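Local coordinates for protein monovalent Na+/H+ antiporter subunit A (Dietzia sp. DQ12-45-1b, PDB 7D3U) that probably exchanges sodium ions for protons across the cell membrane as the large subunit A of a multisubunit Mrp-type antiporter complex, at residues K384-K389 with A494-W499; G310-M315 with I488-E493; R738-L743 with S873-L878; F809-H814 with T889-D894; T134-F139 with R155-T160. All coordinates share one frame; numbering follows the deposited sequence.

Contact 1: K384-K389 with A494-W499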
# COMPACT_ATOMS: atom_id res chain seq x y z
N LYS B 384 -43.40 -18.40 39.09
CA LYS B 384 -42.94 -19.74 38.75
C LYS B 384 -44.11 -20.66 38.42
O LYS B 384 -44.03 -21.48 37.49
CB LYS B 384 -42.10 -20.32 39.89
CG LYS B 384 -40.64 -19.91 39.84
CD LYS B 384 -39.76 -21.06 39.39
CE LYS B 384 -38.29 -20.76 39.65
NZ LYS B 384 -37.84 -19.55 38.91
N GLU B 385 -45.21 -20.55 39.16
CA GLU B 385 -46.37 -21.37 38.84
C GLU B 385 -47.02 -20.92 37.54
O GLU B 385 -47.58 -21.74 36.81
CB GLU B 385 -47.38 -21.37 39.99
CG GLU B 385 -48.17 -20.09 40.16
CD GLU B 385 -49.37 -20.27 41.08
OE1 GLU B 385 -50.10 -19.29 41.30
OE2 GLU B 385 -49.57 -21.39 41.58
N TRP B 386 -46.92 -19.63 37.21
CA TRP B 386 -47.37 -19.18 35.89
C TRP B 386 -46.50 -19.76 34.79
O TRP B 386 -47.00 -20.18 33.75
CB TRP B 386 -47.36 -17.65 35.83
CG TRP B 386 -48.72 -17.06 35.88
CD1 TRP B 386 -49.40 -16.65 36.98
CD2 TRP B 386 -49.58 -16.81 34.76
NE1 TRP B 386 -50.63 -16.16 36.63
CE2 TRP B 386 -50.77 -16.25 35.27
CE3 TRP B 386 -49.46 -17.01 33.39
CZ2 TRP B 386 -51.83 -15.88 34.45
CZ3 TRP B 386 -50.51 -16.64 32.57
CH2 TRP B 386 -51.68 -16.09 33.10
N MET B 387 -45.18 -19.80 35.01
CA MET B 387 -44.29 -20.41 34.04
C MET B 387 -44.60 -21.89 33.85
O MET B 387 -44.58 -22.40 32.73
CB MET B 387 -42.84 -20.23 34.48
CG MET B 387 -41.82 -20.83 33.53
SD MET B 387 -40.19 -20.14 33.83
CE MET B 387 -40.61 -18.41 34.03
N PHE B 388 -44.90 -22.59 34.95
CA PHE B 388 -45.26 -24.00 34.85
C PHE B 388 -46.58 -24.19 34.12
O PHE B 388 -46.71 -25.09 33.28
CB PHE B 388 -45.31 -24.63 36.24
CG PHE B 388 -43.98 -24.71 36.91
CD1 PHE B 388 -42.83 -24.94 36.18
CD2 PHE B 388 -43.88 -24.55 38.29
CE1 PHE B 388 -41.60 -25.02 36.80
CE2 PHE B 388 -42.65 -24.63 38.91
CZ PHE B 388 -41.51 -24.86 38.17
N LYS B 389 -47.58 -23.35 34.42
CA LYS B 389 -48.84 -23.40 33.70
C LYS B 389 -48.65 -23.14 32.22
O LYS B 389 -49.35 -23.72 31.38
CB LYS B 389 -49.81 -22.39 34.31
CG LYS B 389 -50.83 -21.80 33.36
CD LYS B 389 -51.72 -20.80 34.09
CE LYS B 389 -52.53 -19.96 33.12
NZ LYS B 389 -53.33 -20.81 32.20
N ALA B 494 -54.87 -12.21 32.43
CA ALA B 494 -53.88 -12.59 33.43
C ALA B 494 -54.36 -12.27 34.84
O ALA B 494 -55.08 -11.28 35.06
CB ALA B 494 -52.55 -11.87 33.17
N ASP B 495 -53.96 -13.10 35.79
CA ASP B 495 -54.25 -12.86 37.20
C ASP B 495 -53.16 -13.50 38.04
O ASP B 495 -52.83 -14.68 37.85
CB ASP B 495 -55.63 -13.41 37.59
CG ASP B 495 -55.77 -14.89 37.30
OD1 ASP B 495 -55.22 -15.35 36.28
OD2 ASP B 495 -56.43 -15.58 38.09
N PHE B 496 -52.59 -12.72 38.96
CA PHE B 496 -51.53 -13.16 39.86
C PHE B 496 -52.08 -13.05 41.28
O PHE B 496 -51.97 -12.00 41.91
CB PHE B 496 -50.27 -12.32 39.68
CG PHE B 496 -49.92 -12.05 38.25
CD1 PHE B 496 -49.85 -13.08 37.32
CD2 PHE B 496 -49.65 -10.76 37.82
CE1 PHE B 496 -49.53 -12.82 36.01
CE2 PHE B 496 -49.33 -10.50 36.51
CZ PHE B 496 -49.27 -11.53 35.60
N GLY B 497 -52.66 -14.14 41.78
CA GLY B 497 -53.37 -14.06 43.04
C GLY B 497 -53.11 -15.17 44.03
O GLY B 497 -53.70 -15.17 45.12
N LEU B 498 -52.25 -16.13 43.68
CA LEU B 498 -51.93 -17.26 44.56
C LEU B 498 -53.17 -18.07 44.91
O LEU B 498 -53.28 -18.61 46.01
CB LEU B 498 -51.22 -16.80 45.84
CG LEU B 498 -49.76 -16.37 45.80
CD1 LEU B 498 -49.59 -15.03 45.12
CD2 LEU B 498 -49.22 -16.32 47.21
N TRP B 499 -54.13 -18.14 43.99
CA TRP B 499 -55.38 -18.83 44.26
C TRP B 499 -55.12 -20.29 44.61
O TRP B 499 -54.24 -20.94 44.04
CB TRP B 499 -56.31 -18.73 43.05
CG TRP B 499 -55.90 -19.59 41.89
CD1 TRP B 499 -56.26 -20.88 41.66
CD2 TRP B 499 -55.06 -19.21 40.80
NE1 TRP B 499 -55.69 -21.33 40.49
CE2 TRP B 499 -54.95 -20.32 39.95
CE3 TRP B 499 -54.38 -18.03 40.46
CZ2 TRP B 499 -54.19 -20.30 38.78
CZ3 TRP B 499 -53.62 -18.01 39.30
CH2 TRP B 499 -53.53 -19.13 38.48

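Contact 2: G310-M315 with I488-E493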
# COMPACT_ATOMS: atom_id res chain seq x y z
N GLY B 310 -44.13 -19.88 23.34
CA GLY B 310 -44.75 -19.10 22.29
C GLY B 310 -46.26 -19.14 22.22
O GLY B 310 -46.83 -19.37 21.15
N THR B 311 -46.92 -18.93 23.35
CA THR B 311 -48.37 -18.84 23.43
C THR B 311 -48.72 -17.63 24.28
O THR B 311 -47.90 -17.19 25.10
CB THR B 311 -49.00 -20.11 24.01
OG1 THR B 311 -48.57 -20.29 25.36
CG2 THR B 311 -48.61 -21.33 23.19
N PRO B 312 -49.92 -17.06 24.11
CA PRO B 312 -50.31 -15.91 24.94
C PRO B 312 -50.20 -16.17 26.43
O PRO B 312 -49.87 -15.25 27.18
CB PRO B 312 -51.76 -15.66 24.51
CG PRO B 312 -51.82 -16.14 23.12
CD PRO B 312 -50.91 -17.34 23.06
N ALA B 313 -50.46 -17.39 26.88
CA ALA B 313 -50.28 -17.73 28.29
C ALA B 313 -48.81 -17.80 28.68
O ALA B 313 -48.52 -17.86 29.88
CB ALA B 313 -50.96 -19.06 28.60
N ALA B 314 -47.90 -17.79 27.72
CA ALA B 314 -46.48 -17.90 28.01
C ALA B 314 -45.80 -16.55 28.15
O ALA B 314 -44.89 -16.40 28.97
CB ALA B 314 -45.78 -18.71 26.92
N MET B 315 -46.22 -15.55 27.36
CA MET B 315 -45.60 -14.24 27.45
C MET B 315 -45.93 -13.55 28.76
O MET B 315 -45.10 -12.80 29.29
CB MET B 315 -46.02 -13.37 26.27
CG MET B 315 -45.58 -13.93 24.93
SD MET B 315 -43.87 -14.48 24.98
CE MET B 315 -43.90 -15.72 23.69
N ILE B 488 -46.66 -10.55 21.52
CA ILE B 488 -47.18 -11.38 20.44
C ILE B 488 -48.57 -10.88 20.07
O ILE B 488 -49.06 -9.91 20.65
CB ILE B 488 -47.20 -12.87 20.83
CG1 ILE B 488 -48.30 -13.15 21.85
CG2 ILE B 488 -45.86 -13.30 21.38
CD1 ILE B 488 -48.29 -14.57 22.33
N GLY B 489 -49.20 -11.54 19.11
CA GLY B 489 -50.48 -11.08 18.60
C GLY B 489 -51.62 -11.11 19.60
O GLY B 489 -52.12 -10.06 20.01
N GLU B 490 -52.03 -12.31 20.00
CA GLU B 490 -53.20 -12.46 20.86
C GLU B 490 -52.90 -11.96 22.28
O GLU B 490 -51.76 -11.62 22.62
CB GLU B 490 -53.65 -13.92 20.90
CG GLU B 490 -53.39 -14.68 19.61
CD GLU B 490 -53.41 -16.19 19.81
OE1 GLU B 490 -54.29 -16.68 20.55
OE2 GLU B 490 -52.54 -16.87 19.23
N GLY B 491 -53.95 -11.93 23.10
CA GLY B 491 -53.84 -11.52 24.48
C GLY B 491 -54.39 -12.59 25.41
O GLY B 491 -55.12 -13.50 24.99
N TYR B 492 -54.03 -12.47 26.69
CA TYR B 492 -54.41 -13.46 27.68
C TYR B 492 -54.86 -12.76 28.96
O TYR B 492 -54.15 -11.89 29.47
CB TYR B 492 -53.25 -14.41 27.99
CG TYR B 492 -53.67 -15.70 28.64
CD1 TYR B 492 -54.18 -16.75 27.89
CD2 TYR B 492 -53.56 -15.88 30.01
CE1 TYR B 492 -54.57 -17.93 28.48
CE2 TYR B 492 -53.94 -17.06 30.62
CZ TYR B 492 -54.45 -18.08 29.85
OH TYR B 492 -54.83 -19.26 30.44
N GLU B 493 -56.04 -13.13 29.45
CA GLU B 493 -56.54 -12.60 30.71
C GLU B 493 -55.67 -13.10 31.86
O GLU B 493 -55.73 -14.28 32.22
CB GLU B 493 -58.00 -12.99 30.91
CG GLU B 493 -58.65 -12.43 32.17
CD GLU B 493 -60.11 -12.81 32.30
OE1 GLU B 493 -60.62 -13.55 31.44
OE2 GLU B 493 -60.75 -12.37 33.28

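Contact 3: R738-L743 with S873-L878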
# COMPACT_ATOMS: atom_id res chain seq x y z
N ARG B 738 0.05 17.39 -24.52
CA ARG B 738 0.11 16.67 -23.25
C ARG B 738 1.31 17.13 -22.42
O ARG B 738 2.18 16.35 -22.05
CB ARG B 738 0.16 15.17 -23.49
CG ARG B 738 -1.06 14.64 -24.23
CD ARG B 738 -1.02 13.14 -24.37
NE ARG B 738 -2.34 12.55 -24.23
CZ ARG B 738 -2.80 12.01 -23.10
NH1 ARG B 738 -2.04 12.00 -22.01
NH2 ARG B 738 -4.02 11.50 -23.06
N ALA B 739 1.34 18.43 -22.13
CA ALA B 739 2.44 18.98 -21.34
C ALA B 739 2.38 18.53 -19.88
O ALA B 739 3.40 18.59 -19.19
CB ALA B 739 2.43 20.51 -21.41
N LEU B 740 1.21 18.07 -19.42
CA LEU B 740 1.10 17.59 -18.05
C LEU B 740 1.93 16.33 -17.84
O LEU B 740 2.53 16.15 -16.78
CB LEU B 740 -0.36 17.34 -17.70
CG LEU B 740 -0.95 18.32 -16.69
CD1 LEU B 740 -2.41 18.02 -16.44
CD2 LEU B 740 -0.16 18.30 -15.40
N ASP B 741 1.99 15.45 -18.84
CA ASP B 741 2.84 14.27 -18.74
C ASP B 741 4.30 14.66 -18.60
O ASP B 741 5.04 14.06 -17.81
CB ASP B 741 2.64 13.38 -19.97
CG ASP B 741 1.23 12.85 -20.08
OD1 ASP B 741 0.43 13.10 -19.16
OD2 ASP B 741 0.92 12.20 -21.10
N THR B 742 4.74 15.66 -19.36
CA THR B 742 6.13 16.09 -19.29
C THR B 742 6.44 16.74 -17.95
O THR B 742 7.50 16.49 -17.36
CB THR B 742 6.45 17.04 -20.43
OG1 THR B 742 6.02 16.46 -21.67
CG2 THR B 742 7.93 17.31 -20.50
N LEU B 743 5.53 17.58 -17.46
CA LEU B 743 5.71 18.14 -16.12
C LEU B 743 5.79 17.04 -15.07
O LEU B 743 6.66 17.08 -14.19
CB LEU B 743 4.57 19.10 -15.81
CG LEU B 743 4.67 19.85 -14.48
CD1 LEU B 743 6.00 20.58 -14.39
CD2 LEU B 743 3.51 20.82 -14.33
N SER B 873 -5.16 28.41 -20.32
CA SER B 873 -5.20 27.68 -19.07
C SER B 873 -3.79 27.19 -18.73
O SER B 873 -2.81 27.65 -19.31
CB SER B 873 -6.19 26.51 -19.16
OG SER B 873 -5.51 25.29 -19.40
N PHE B 874 -3.71 26.26 -17.79
CA PHE B 874 -2.43 25.78 -17.31
C PHE B 874 -1.70 24.98 -18.38
O PHE B 874 -2.32 24.21 -19.13
CB PHE B 874 -2.63 24.92 -16.06
CG PHE B 874 -1.35 24.45 -15.42
CD1 PHE B 874 -0.41 25.36 -14.98
CD2 PHE B 874 -1.11 23.10 -15.24
CE1 PHE B 874 0.76 24.93 -14.39
CE2 PHE B 874 0.06 22.67 -14.65
CZ PHE B 874 1.00 23.58 -14.23
N LEU B 875 -0.39 25.17 -18.46
CA LEU B 875 0.48 24.44 -19.38
C LEU B 875 0.05 24.64 -20.83
O LEU B 875 -0.13 23.69 -21.60
CB LEU B 875 0.53 22.95 -19.03
CG LEU B 875 1.58 22.56 -17.98
CD1 LEU B 875 1.36 21.14 -17.52
CD2 LEU B 875 2.98 22.74 -18.53
N LEU B 876 -0.11 25.91 -21.21
CA LEU B 876 -0.41 26.28 -22.58
C LEU B 876 0.66 27.23 -23.09
O LEU B 876 0.99 28.21 -22.42
CB LEU B 876 -1.79 26.95 -22.67
CG LEU B 876 -2.23 27.35 -24.08
CD1 LEU B 876 -2.45 26.13 -24.95
CD2 LEU B 876 -3.50 28.17 -24.00
N PRO B 877 1.25 26.97 -24.26
CA PRO B 877 2.28 27.86 -24.78
C PRO B 877 1.74 29.25 -25.07
O PRO B 877 0.56 29.43 -25.38
CB PRO B 877 2.74 27.17 -26.07
CG PRO B 877 1.60 26.28 -26.44
CD PRO B 877 1.06 25.80 -25.13
N LEU B 878 2.62 30.24 -24.96
CA LEU B 878 2.26 31.63 -25.21
C LEU B 878 3.11 32.20 -26.34
O LEU B 878 3.69 33.28 -26.20
CB LEU B 878 2.44 32.47 -23.95
CG LEU B 878 1.47 32.20 -22.80
CD1 LEU B 878 1.79 33.12 -21.64
CD2 LEU B 878 0.04 32.40 -23.26

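Contact 4: F809-H814 with T889-D894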
# COMPACT_ATOMS: atom_id res chain seq x y z
N PHE B 809 20.25 20.66 -29.65
CA PHE B 809 18.97 19.97 -29.55
C PHE B 809 17.94 20.80 -28.79
O PHE B 809 16.74 20.66 -29.03
CB PHE B 809 19.15 18.62 -28.86
CG PHE B 809 19.92 17.62 -29.67
CD1 PHE B 809 19.99 17.73 -31.05
CD2 PHE B 809 20.57 16.57 -29.05
CE1 PHE B 809 20.70 16.81 -31.79
CE2 PHE B 809 21.28 15.65 -29.79
CZ PHE B 809 21.34 15.76 -31.16
N LEU B 810 18.38 21.67 -27.89
CA LEU B 810 17.45 22.41 -27.05
C LEU B 810 16.64 23.42 -27.86
O LEU B 810 15.48 23.68 -27.53
CB LEU B 810 18.20 23.11 -25.92
CG LEU B 810 17.36 23.90 -24.91
CD1 LEU B 810 16.46 22.97 -24.13
CD2 LEU B 810 18.26 24.68 -23.98
N VAL B 811 17.23 23.99 -28.90
CA VAL B 811 16.52 25.00 -29.69
C VAL B 811 15.83 24.39 -30.92
O VAL B 811 14.81 24.92 -31.37
CB VAL B 811 17.47 26.13 -30.09
CG1 VAL B 811 18.00 26.83 -28.85
CG2 VAL B 811 18.62 25.59 -30.93
N ARG B 812 16.37 23.31 -31.46
CA ARG B 812 15.80 22.68 -32.64
C ARG B 812 14.73 21.65 -32.30
O ARG B 812 14.19 21.01 -33.22
CB ARG B 812 16.90 22.01 -33.47
CG ARG B 812 17.28 20.63 -32.98
CD ARG B 812 18.58 20.16 -33.61
NE ARG B 812 18.41 19.79 -35.01
CZ ARG B 812 18.54 18.55 -35.47
NH1 ARG B 812 18.84 17.57 -34.64
NH2 ARG B 812 18.37 18.30 -36.76
N GLY B 813 14.40 21.48 -31.02
CA GLY B 813 13.51 20.41 -30.61
C GLY B 813 12.10 20.50 -31.17
O GLY B 813 11.38 19.50 -31.15
N HIS B 814 11.70 21.66 -31.67
CA HIS B 814 10.34 21.83 -32.16
C HIS B 814 10.17 21.42 -33.61
O HIS B 814 9.03 21.18 -34.04
CB HIS B 814 9.90 23.29 -31.98
CG HIS B 814 8.52 23.44 -31.43
ND1 HIS B 814 8.13 22.89 -30.23
CD2 HIS B 814 7.43 24.08 -31.92
CE1 HIS B 814 6.86 23.19 -30.00
NE2 HIS B 814 6.41 23.91 -31.01
N THR B 889 6.93 29.73 -25.29
CA THR B 889 7.33 29.34 -23.94
C THR B 889 7.64 27.86 -23.83
O THR B 889 8.13 27.43 -22.77
CB THR B 889 6.24 29.71 -22.94
OG1 THR B 889 5.17 28.76 -23.03
CG2 THR B 889 5.71 31.10 -23.22
N ALA B 890 7.36 27.07 -24.86
CA ALA B 890 7.84 25.69 -24.88
C ALA B 890 9.36 25.65 -24.74
O ALA B 890 9.89 24.70 -24.16
CB ALA B 890 7.40 25.00 -26.17
N LEU B 891 10.06 26.67 -25.24
CA LEU B 891 11.50 26.73 -25.06
C LEU B 891 11.86 26.92 -23.59
O LEU B 891 12.84 26.33 -23.11
CB LEU B 891 12.09 27.85 -25.91
CG LEU B 891 13.59 28.13 -25.81
CD1 LEU B 891 14.42 26.94 -26.28
CD2 LEU B 891 13.96 29.38 -26.60
N ILE B 892 11.08 27.72 -22.86
CA ILE B 892 11.36 27.91 -21.44
C ILE B 892 11.04 26.65 -20.66
O ILE B 892 11.75 26.29 -19.72
CB ILE B 892 10.59 29.13 -20.91
CG1 ILE B 892 10.83 30.34 -21.81
CG2 ILE B 892 11.00 29.44 -19.49
CD1 ILE B 892 10.20 31.61 -21.29
N PHE B 893 9.97 25.95 -21.04
CA PHE B 893 9.67 24.66 -20.42
C PHE B 893 10.78 23.65 -20.70
O PHE B 893 11.13 22.84 -19.83
CB PHE B 893 8.33 24.15 -20.93
CG PHE B 893 7.79 22.99 -20.16
CD1 PHE B 893 7.16 23.19 -18.94
CD2 PHE B 893 7.89 21.70 -20.64
CE1 PHE B 893 6.66 22.13 -18.22
CE2 PHE B 893 7.39 20.64 -19.93
CZ PHE B 893 6.77 20.85 -18.72
N ASP B 894 11.36 23.70 -21.90
CA ASP B 894 12.48 22.82 -22.23
C ASP B 894 13.71 23.17 -21.41
O ASP B 894 14.44 22.28 -20.97
CB ASP B 894 12.78 22.90 -23.72
CG ASP B 894 11.76 22.16 -24.56
OD1 ASP B 894 10.79 21.62 -23.99
OD2 ASP B 894 11.92 22.12 -25.80

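Contact 5: T134-F139 with R155-T160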
# COMPACT_ATOMS: atom_id res chain seq x y z
N THR B 134 -25.06 -0.94 24.67
CA THR B 134 -25.04 -1.68 25.92
C THR B 134 -23.84 -2.61 25.99
O THR B 134 -23.21 -2.73 27.05
CB THR B 134 -26.33 -2.50 26.10
OG1 THR B 134 -26.35 -3.58 25.17
CG2 THR B 134 -27.56 -1.64 25.93
N THR B 135 -23.50 -3.27 24.88
CA THR B 135 -22.38 -4.21 24.95
C THR B 135 -21.05 -3.48 25.18
O THR B 135 -20.20 -3.97 25.92
CB THR B 135 -22.33 -5.09 23.70
OG1 THR B 135 -21.36 -6.13 23.89
CG2 THR B 135 -21.95 -4.31 22.46
N LEU B 136 -20.89 -2.28 24.60
CA LEU B 136 -19.66 -1.52 24.82
C LEU B 136 -19.60 -0.99 26.24
O LEU B 136 -18.54 -1.04 26.89
CB LEU B 136 -19.56 -0.38 23.82
CG LEU B 136 -18.83 -0.65 22.51
CD1 LEU B 136 -18.45 0.67 21.86
CD2 LEU B 136 -17.59 -1.49 22.76
N CYS B 137 -20.72 -0.45 26.75
CA CYS B 137 -20.74 0.03 28.12
C CYS B 137 -20.47 -1.11 29.10
O CYS B 137 -19.78 -0.92 30.11
CB CYS B 137 -22.08 0.69 28.42
SG CYS B 137 -22.35 0.98 30.17
N SER B 138 -20.97 -2.31 28.81
CA SER B 138 -20.70 -3.45 29.68
C SER B 138 -19.24 -3.86 29.60
O SER B 138 -18.64 -4.20 30.63
CB SER B 138 -21.60 -4.62 29.30
OG SER B 138 -21.31 -5.74 30.12
N PHE B 139 -18.66 -3.87 28.40
CA PHE B 139 -17.24 -4.15 28.28
C PHE B 139 -16.42 -3.19 29.12
O PHE B 139 -15.51 -3.60 29.85
CB PHE B 139 -16.81 -4.09 26.81
CG PHE B 139 -15.33 -3.99 26.62
CD1 PHE B 139 -14.53 -5.11 26.72
CD2 PHE B 139 -14.73 -2.78 26.33
CE1 PHE B 139 -13.16 -5.02 26.54
CE2 PHE B 139 -13.37 -2.69 26.15
CZ PHE B 139 -12.58 -3.81 26.26
N ARG B 155 -13.56 -11.25 26.67
CA ARG B 155 -14.40 -12.38 26.30
C ARG B 155 -15.87 -11.98 26.28
O ARG B 155 -16.62 -12.43 25.41
CB ARG B 155 -14.17 -13.54 27.26
CG ARG B 155 -12.76 -14.08 27.19
CD ARG B 155 -12.62 -15.36 27.97
NE ARG B 155 -12.45 -15.11 29.40
CZ ARG B 155 -11.34 -15.36 30.08
NH1 ARG B 155 -10.29 -15.87 29.46
NH2 ARG B 155 -11.28 -15.10 31.38
N THR B 156 -16.30 -11.13 27.22
CA THR B 156 -17.67 -10.65 27.21
C THR B 156 -17.97 -9.87 25.94
O THR B 156 -18.99 -10.10 25.28
CB THR B 156 -17.93 -9.78 28.44
OG1 THR B 156 -18.15 -10.62 29.58
CG2 THR B 156 -19.14 -8.89 28.23
N LEU B 157 -17.08 -8.94 25.57
CA LEU B 157 -17.29 -8.17 24.35
C LEU B 157 -17.31 -9.08 23.13
O LEU B 157 -18.18 -8.93 22.26
CB LEU B 157 -16.20 -7.11 24.20
CG LEU B 157 -16.40 -6.13 23.05
CD1 LEU B 157 -17.76 -5.48 23.14
CD2 LEU B 157 -15.30 -5.09 23.04
N LEU B 158 -16.40 -10.05 23.06
CA LEU B 158 -16.35 -10.94 21.90
C LEU B 158 -17.62 -11.77 21.79
O LEU B 158 -18.19 -11.90 20.70
CB LEU B 158 -15.12 -11.84 21.99
CG LEU B 158 -13.81 -11.22 21.50
CD1 LEU B 158 -12.67 -12.20 21.68
CD2 LEU B 158 -13.94 -10.79 20.06
N VAL B 159 -18.09 -12.34 22.90
CA VAL B 159 -19.24 -13.23 22.84
C VAL B 159 -20.52 -12.44 22.60
O VAL B 159 -21.40 -12.88 21.85
CB VAL B 159 -19.33 -14.09 24.11
CG1 VAL B 159 -20.56 -14.97 24.06
CG2 VAL B 159 -18.09 -14.94 24.25
N THR B 160 -20.64 -11.25 23.19
CA THR B 160 -21.85 -10.47 22.99
C THR B 160 -21.83 -9.66 21.70
O THR B 160 -22.86 -9.08 21.34
CB THR B 160 -22.08 -9.53 24.18
OG1 THR B 160 -21.01 -8.58 24.26
CG2 THR B 160 -22.17 -10.32 25.47

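Contact 1: K384-K389 with A494-W499
Trp386 carries this contact, reaching out from helix 379-391 to an irregular chain. Its CB is directed at residues 494-499, and the first torsion (chi1 -106°) swings the indole outward so that its five-membered ring arrives first. Along that ring Trp386 CD1 meets Phe496 CD1 at 3.6 Å. The next atom, NE1, donates a hydrogen bond to the backbone oxygen of Asp495, with 2.9 Å between Trp386 NE1 and Asp495 O and 157° at the hydrogen. The acceptor lies in the indole plane, whereas the donor sits above the Asp495 carbonyl plane, so the bond is directed well by the ring but not along an oxygen lone pair. Further on, Trp386 CE2 is 3.7 Å from Phe496 CE1, and Trp386 CZ2 passes Ala494 CA at 4.0 Å.

Phe496 turns its edge to the indole face, with planes at 76° and its centroid 4.9 Å from that of the five-membered ring of Trp386: a T-shaped pair. Lys389 CE lies over the opposite indole face, so contacts on both faces and the in-plane bond together limit how the ring can turn. Glu385 adds a looser touch, its OE1 coming 4.2 Å from Trp499 CZ3. The arrangement is an edge-to-face aromatic pair joined to an indole-to-backbone hydrogen bond, by which the loop between helices 477-484 and 504-520 lies against a helix of the Mrp antiporter transmembrane family region.

Contact 2: G310-M315 with I488-E493
Ile488 opens the loop segment by pushing both its branches at the start of helix 312-341. Its CG1 occupies the crowded position between backbone N and carbonyl carbon (chi1 72°), and the extended end carries CD1 to 3.5 Å from Pro312 N. The other branch, CG2, lies 3.6 Å from Met315 CG; the methionine chain is bent at chi2, which also lets its CE approach the same methyl. Two positions on, Glu490 is applied to the proline ring by its aliphatic part as well as its carboxylate: Pro312 CG is 3.6 Å from Glu490 OE1, and Glu490 CB is about as near.

What these residues cover is a helix N-terminus. Thr311 stands at the N-cap position, Pro312 begins the helix, and the carbonyl of Thr311 accepts from two backbone donors, Ala314 N and Met315 N, as the first turn closes. Gly491 contributes its carbonyl, with O at 4.0 Å from Pro312 CB.

Tyr492 then places CG anti to its backbone N (chi1 -161°), and this lays the ring beside Ala313. The Ala313 methyl is centred over one ring face, CB standing 3.8 Å from the centroid and 14° off the normal, a CH-pi contact. An alanine in place of Tyr492 would probably loosen the loop here, losing the ring face under Ala313 and the phenol oxygen. That hydroxyl, OH, is hydrogen-bonded to NZ of Lys389 on helix 379-391, so the tyrosine spans two helices.

Contact 3: R738-L743 with S873-L878
Positive backbone angles at Leu875 (phi 59°, psi 51°) put it in the left-handed region and turn its side chain at helix 739-762, while Phe874 holds CG anti to its backbone N (chi1 -176°), as Leu743 does on the helix. Leu875 is the central piece. One of its methyls, CD1, rests against the first turn, 3.6 Å from Leu740 CA and 3.7 Å from Leu740 CG; the other, CD2, meets Ala739 CB at 3.7 Å. Leu743 CD2 closes on Leu875 CD1 at 3.9 Å and touches the edge of the Phe874 ring, where CZ is 3.7 Å away. The contact across the segments is thus wholly apolar and buried. An alanine at Leu875 would probably leave this turn poorly packed, since both methyls that reach Ala739, Leu740 and Leu743 would be gone.

Just ahead of the helix, away from the loop, Arg738 NH1 makes a salt bridge with Asp741, its hydrogen bond using the syn lone pair of OD2, and Arg738 NH2 pairs with Asp128 of subunit D. Around the apolar part, Phe893 of helix 890-912 touches Leu743 and Leu875, Val862 of helix 850-866 touches Leu743, and the loop runs on into strand 880-882.

Contact 4: F809-H814 with T889-D894
Two flat groups of the first segment lie edge to edge on its own helix: Arg812 CD is in the plane of the Phe809 ring, and Phe809 CD1 is in the plane of the Arg812 guanidinium. The third, the His814 imidazole, leans towards the second segment and meets Ala890 obliquely, its CE1 4.3 Å from Ala890 CB. Its ND1 makes a weak hydrogen bond with Asn731. His814 ND1 is 5.9 Å from Asp894 OD2, too far for contact, though such a neighbour might still favour a positive imidazole.

Leucines do the closer work. Leu810 has CG anti to its backbone N (chi1 -178°), so its CD1 comes to 3.7 Å from Asp894 CB as the two side chains pass in opposite directions. Leu891, with the same first torsion (chi1 177°), brings CD1 3.6 Å from the backbone oxygen Leu810 O. Val811 CG1 adds a looser apolar contact at 4.4 Å from Leu891 CD1, on the surface. No hydrogen bond crosses between the segments.

The contact joins the end of helix 789-812 to the start of helix 890-912, which follows strand 885-887. Val735 of helix 729-737 packs on Ala890 and Asp894, while Ser823 of helix 821-837 touches Leu810.

Contact 5: T134-F139 with R155-T160
Thr160 OG1 is gripped by two hydrogen bonds: it accepts one from Thr135 OG1, at 2.5 Å, and donates one to the Thr156 backbone oxygen, with 2.7 Å from Thr160 OG1 to Thr156 O. Its first torsion (chi1 64°) puts the hydroxyl in the crowded position between backbone N and carbonyl carbon, folded back over its own helix; the donor stands above the plane of the Thr156 carbonyl, not on a lone pair. That carbonyl also accepts the helical bond from Thr160 N. Thr135 reaches across with OG1 anti to its backbone N.

The two segments belong to consecutive helices, 124-142 and 150-164, which form an antiparallel hairpin in the Mrp antiporter transmembrane family region. Their local axes are 9.2 Å apart, with N-to-C directions at 166°.

Beside the hydroxyl pair, Leu157 fills the interface. Its CD2 lies over one face of the Phe139 ring, 3.9 Å from the centroid and 16° off the normal, a CH-pi contact. Leu157 CB touches Phe139 CD1 at 3.6 Å, and its second methyl, CD1, meets Leu136 CD2 at 4.0 Å. Leu423 of the neighbouring subunit D packs on both Phe139 and Leu157, whereas Lys213 of helix 196-213 touches Thr135 and Thr160.

Overall arrangement
Contacts 3 and 5 are buried; contacts 1, 2 and 4 are only partly so. Contacts 1 and 2 use one continuous loop, residues 488-499, against helices 379-391 and 312-341; they touch through Trp386 CH2 and Tyr492 CE2, 3.5 Å apart. Contacts 3 and 4 likewise adjoin, Phe893 packing on Thr742 and Leu743, and lie across the chain's centre from contacts 1 and 2. Contact 5, centred about 16 Å from that centre, pairs two helices close in sequence. Aromatic faces serve contacts 1, 2 and 5, whereas contact 3 relies on leucines and a ring edge, and contact 4 on leucine methyls against backbone and an aspartate CB. Hydrogen bonds cross only in contacts 1 and 5.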